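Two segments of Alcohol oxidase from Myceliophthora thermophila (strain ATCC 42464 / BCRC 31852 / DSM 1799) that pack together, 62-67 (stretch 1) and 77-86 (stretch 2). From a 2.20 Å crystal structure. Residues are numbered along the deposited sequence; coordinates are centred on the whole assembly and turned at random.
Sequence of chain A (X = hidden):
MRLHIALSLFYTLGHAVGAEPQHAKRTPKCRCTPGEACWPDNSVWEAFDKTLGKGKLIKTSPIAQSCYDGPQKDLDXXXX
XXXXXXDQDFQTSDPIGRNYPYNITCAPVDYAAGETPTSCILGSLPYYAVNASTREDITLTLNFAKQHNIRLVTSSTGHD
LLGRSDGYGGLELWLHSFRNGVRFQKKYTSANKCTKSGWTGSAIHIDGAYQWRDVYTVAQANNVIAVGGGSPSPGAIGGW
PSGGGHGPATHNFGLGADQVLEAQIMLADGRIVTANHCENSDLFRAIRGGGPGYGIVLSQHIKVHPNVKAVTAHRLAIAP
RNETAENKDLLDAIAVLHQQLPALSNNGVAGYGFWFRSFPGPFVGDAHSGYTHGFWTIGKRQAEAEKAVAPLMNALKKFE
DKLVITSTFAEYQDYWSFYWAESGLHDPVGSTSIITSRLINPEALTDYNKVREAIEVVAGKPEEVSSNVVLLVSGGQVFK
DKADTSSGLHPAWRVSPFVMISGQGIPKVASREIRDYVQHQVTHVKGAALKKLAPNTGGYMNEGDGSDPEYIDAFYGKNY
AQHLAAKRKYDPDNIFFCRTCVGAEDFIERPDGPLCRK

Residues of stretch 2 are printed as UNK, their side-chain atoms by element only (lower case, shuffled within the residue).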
# COMPACT_ATOMS: atom_id res chain seq x y z
N PRO A 62 5.56 -6.97 22.15
CA PRO A 62 6.37 -7.12 20.94
C PRO A 62 6.33 -8.53 20.39
O PRO A 62 6.43 -9.48 21.14
CB PRO A 62 7.81 -6.77 21.39
CG PRO A 62 7.65 -5.97 22.62
CD PRO A 62 6.29 -6.29 23.24
N ILE A 63 6.13 -8.65 19.09
CA ILE A 63 5.91 -9.96 18.44
C ILE A 63 6.94 -10.99 18.86
O ILE A 63 6.58 -12.10 19.25
CB ILE A 63 5.84 -9.82 16.92
CG1 ILE A 63 4.69 -8.90 16.49
CG2 ILE A 63 5.62 -11.16 16.24
CD1 ILE A 63 3.29 -9.35 16.84
N ALA A 64 8.21 -10.57 18.85
CA ALA A 64 9.31 -11.47 19.18
C ALA A 64 9.90 -11.34 20.59
O ALA A 64 11.10 -11.65 20.79
CB ALA A 64 10.41 -11.26 18.15
N GLN A 65 9.11 -10.92 21.57
CA GLN A 65 9.64 -10.76 22.96
C GLN A 65 10.14 -12.05 23.62
O GLN A 65 11.03 -12.02 24.48
CB GLN A 65 8.64 -10.06 23.89
CG GLN A 65 7.31 -10.80 24.06
CD GLN A 65 6.47 -10.25 25.18
OE1 GLN A 65 6.68 -9.14 25.68
NE2 GLN A 65 5.45 -10.99 25.53
N SER A 66 9.59 -13.19 23.20
CA SER A 66 10.03 -14.50 23.67
C SER A 66 11.48 -14.86 23.33
O SER A 66 12.04 -15.78 23.94
CB SER A 66 9.08 -15.58 23.17
OG SER A 66 9.21 -15.79 21.78
N CYS A 67 12.08 -14.16 22.37
CA CYS A 67 13.48 -14.34 21.99
C CYS A 67 14.48 -13.69 22.94
O CYS A 67 15.68 -13.88 22.77
CB CYS A 67 13.71 -13.81 20.56
SG CYS A 67 12.81 -14.72 19.27
N UNK A 77 8.59 -20.67 21.61
CA UNK A 77 7.79 -19.56 21.02
C UNK A 77 8.68 -18.73 20.08
O UNK A 77 8.26 -18.40 18.97
n UNK A 77 2.98 -18.06 18.85
c UNK A 77 3.39 -16.91 19.33
c UNK A 77 6.24 -17.60 21.70
c UNK A 77 7.19 -18.71 22.12
n UNK A 77 4.34 -16.88 20.29
n UNK A 77 2.81 -15.80 18.89
c UNK A 77 5.10 -18.04 20.79
N UNK A 78 9.91 -18.43 20.51
CA UNK A 78 10.83 -17.64 19.72
C UNK A 78 11.08 -18.25 18.34
O UNK A 78 11.04 -17.53 17.34
c UNK A 78 12.15 -17.46 20.45
s UNK A 78 13.44 -16.67 19.44
N UNK A 79 11.33 -19.55 18.30
CA UNK A 79 11.57 -20.28 17.04
C UNK A 79 10.34 -20.29 16.13
O UNK A 79 10.46 -20.15 14.90
c UNK A 79 12.00 -21.72 17.35
N UNK A 80 9.17 -20.47 16.73
CA UNK A 80 7.92 -20.36 15.97
C UNK A 80 7.80 -18.96 15.35
O UNK A 80 7.51 -18.81 14.16
c UNK A 80 5.06 -21.64 15.31
o UNK A 80 1.96 -20.52 13.81
c UNK A 80 3.89 -21.63 14.58
c UNK A 80 6.71 -20.64 16.88
c UNK A 80 5.42 -20.59 16.12
c UNK A 80 3.09 -20.53 14.61
c UNK A 80 3.43 -19.42 15.36
c UNK A 80 4.60 -19.46 16.14
N UNK A 81 8.05 -17.94 16.15
CA UNK A 81 7.97 -16.55 15.68
C UNK A 81 9.00 -16.27 14.59
O UNK A 81 8.70 -15.59 13.60
c UNK A 81 6.88 -15.65 17.75
c UNK A 81 8.19 -14.12 16.33
c UNK A 81 8.10 -15.54 16.85
N UNK A 82 10.20 -16.80 14.78
CA UNK A 82 11.24 -16.62 13.75
C UNK A 82 10.82 -17.28 12.42
O UNK A 82 10.92 -16.68 11.37
c UNK A 82 12.58 -17.17 14.24
n UNK A 82 14.05 -15.66 13.09
c UNK A 82 13.68 -16.93 13.25
o UNK A 82 14.15 -17.86 12.60
N UNK A 83 10.30 -18.48 12.52
CA UNK A 83 9.84 -19.22 11.35
C UNK A 83 8.68 -18.51 10.64
O UNK A 83 8.65 -18.49 9.40
c UNK A 83 9.42 -20.63 11.78
c UNK A 83 8.85 -21.48 10.66
n UNK A 83 6.85 -24.67 10.11
c UNK A 83 7.95 -23.66 9.88
c UNK A 83 8.25 -22.80 11.13
N UNK A 84 7.77 -17.90 11.39
CA UNK A 84 6.53 -17.34 10.83
C UNK A 84 6.55 -15.83 10.54
O UNK A 84 5.55 -15.26 10.05
c UNK A 84 5.03 -19.10 11.95
s UNK A 84 4.68 -20.01 10.48
c UNK A 84 5.34 -17.64 11.74
c UNK A 84 3.19 -19.24 9.78
N UNK A 85 7.70 -15.20 10.82
CA UNK A 85 7.90 -13.76 10.63
C UNK A 85 7.64 -13.27 9.21
O UNK A 85 7.16 -12.16 9.00
c UNK A 85 8.67 -10.26 14.48
c UNK A 85 9.36 -13.38 11.03
c UNK A 85 8.93 -8.94 14.09
c UNK A 85 9.52 -9.72 11.93
n UNK A 85 9.93 -9.72 10.62
c UNK A 85 9.38 -8.64 12.83
c UNK A 85 9.53 -11.87 11.15
c UNK A 85 9.92 -11.00 10.16
c UNK A 85 9.26 -11.06 12.29
c UNK A 85 8.82 -11.33 13.58
N UNK A 86 7.97 -14.10 8.23
CA UNK A 86 7.79 -13.73 6.84
C UNK A 86 6.35 -14.00 6.31
O UNK A 86 6.04 -13.68 5.15
o UNK A 86 8.94 -15.82 6.30
c UNK A 86 8.88 -14.41 5.97
c UNK A 86 10.28 -13.77 6.24
O HOH W 1 3.87 -12.77 19.10

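Position 77 opens the visible part of a helix that begins earlier in the chain. Its side chain runs through three carbons and a nitrogen to a carbon carrying two more nitrogens, a guanidinium group, so the residue is arginine. The aliphatic part of Arg77 passes Ser66, with CG 3.5 Å from Ser66 OG, while its far end reaches a water that accepts from Arg77 NH2 at 3.2 Å and donates to Ile63 O at 2.8 Å.

Position 78 has one carbon and one sulfur, and the sulfur lies 2.1 Å from Cys67 SG. That is a covalent S–S distance, which identifies Cys78 and a disulfide with a chi3 of 97°. The backbone N of Cys78 is also 3.0 Å from Ser66 OG, but the angle is too poor for a hydrogen bond.

At position 79 a single carbon points away from stretch 1; this is Ala79. Position 80 carries one carbon and a six-carbon ring bearing an oxygen, the phenol of Tyr80, which remains out of reach of stretch 1.

Position 81, one turn beyond 77, has three carbons, the first carrying the other two. This beta-branched, purely hydrocarbon group is Val81. It points toward stretch 1, where its CG1 sits 3.9 Å from Ile63 CG2 and 4.1 Å from Ala64 CB.

Position 82 has two carbons, the second bearing one oxygen and one nitrogen: the short amide of Asn82, directed sideways and making no contact. Position 83 extends four carbons in a row to a nitrogen, the chain of Lys83, which reaches a crystal neighbour instead. Two carbons, a sulfur and a last carbon, unbranched, mark position 84 as Met84, also out of reach.

Position 85 has one carbon followed by fused five- and six-membered rings holding eight carbons and one nitrogen, an indole, hence Trp85. Although CB points sideways, the ring end comes nearer: CZ3 lies 3.6 Å from Ile63 CG2 and 4.2 Å from Ala64 CB, both approached obliquely. Its NE1 is hydrogen-bonded elsewhere in the structure. Position 86, with a carbon carrying one oxygen and one carbon, is Thr86, far from the contact.

The contact thus joins a covalent anchor to a small apolar patch. The Cys67–Cys78 disulfide fixes one end, while Val81 and Trp85 pack against Ile63 and Ala64, which occupy the middle of a type I turn closed by Gln65 N to Pro62 O at 3.1 Å. No direct hydrogen bond crosses the 361 Å² interface; the water between Ile63 and Arg77 supplies a polar link.

Stretch 2 77-86: RCAYVNKMWT
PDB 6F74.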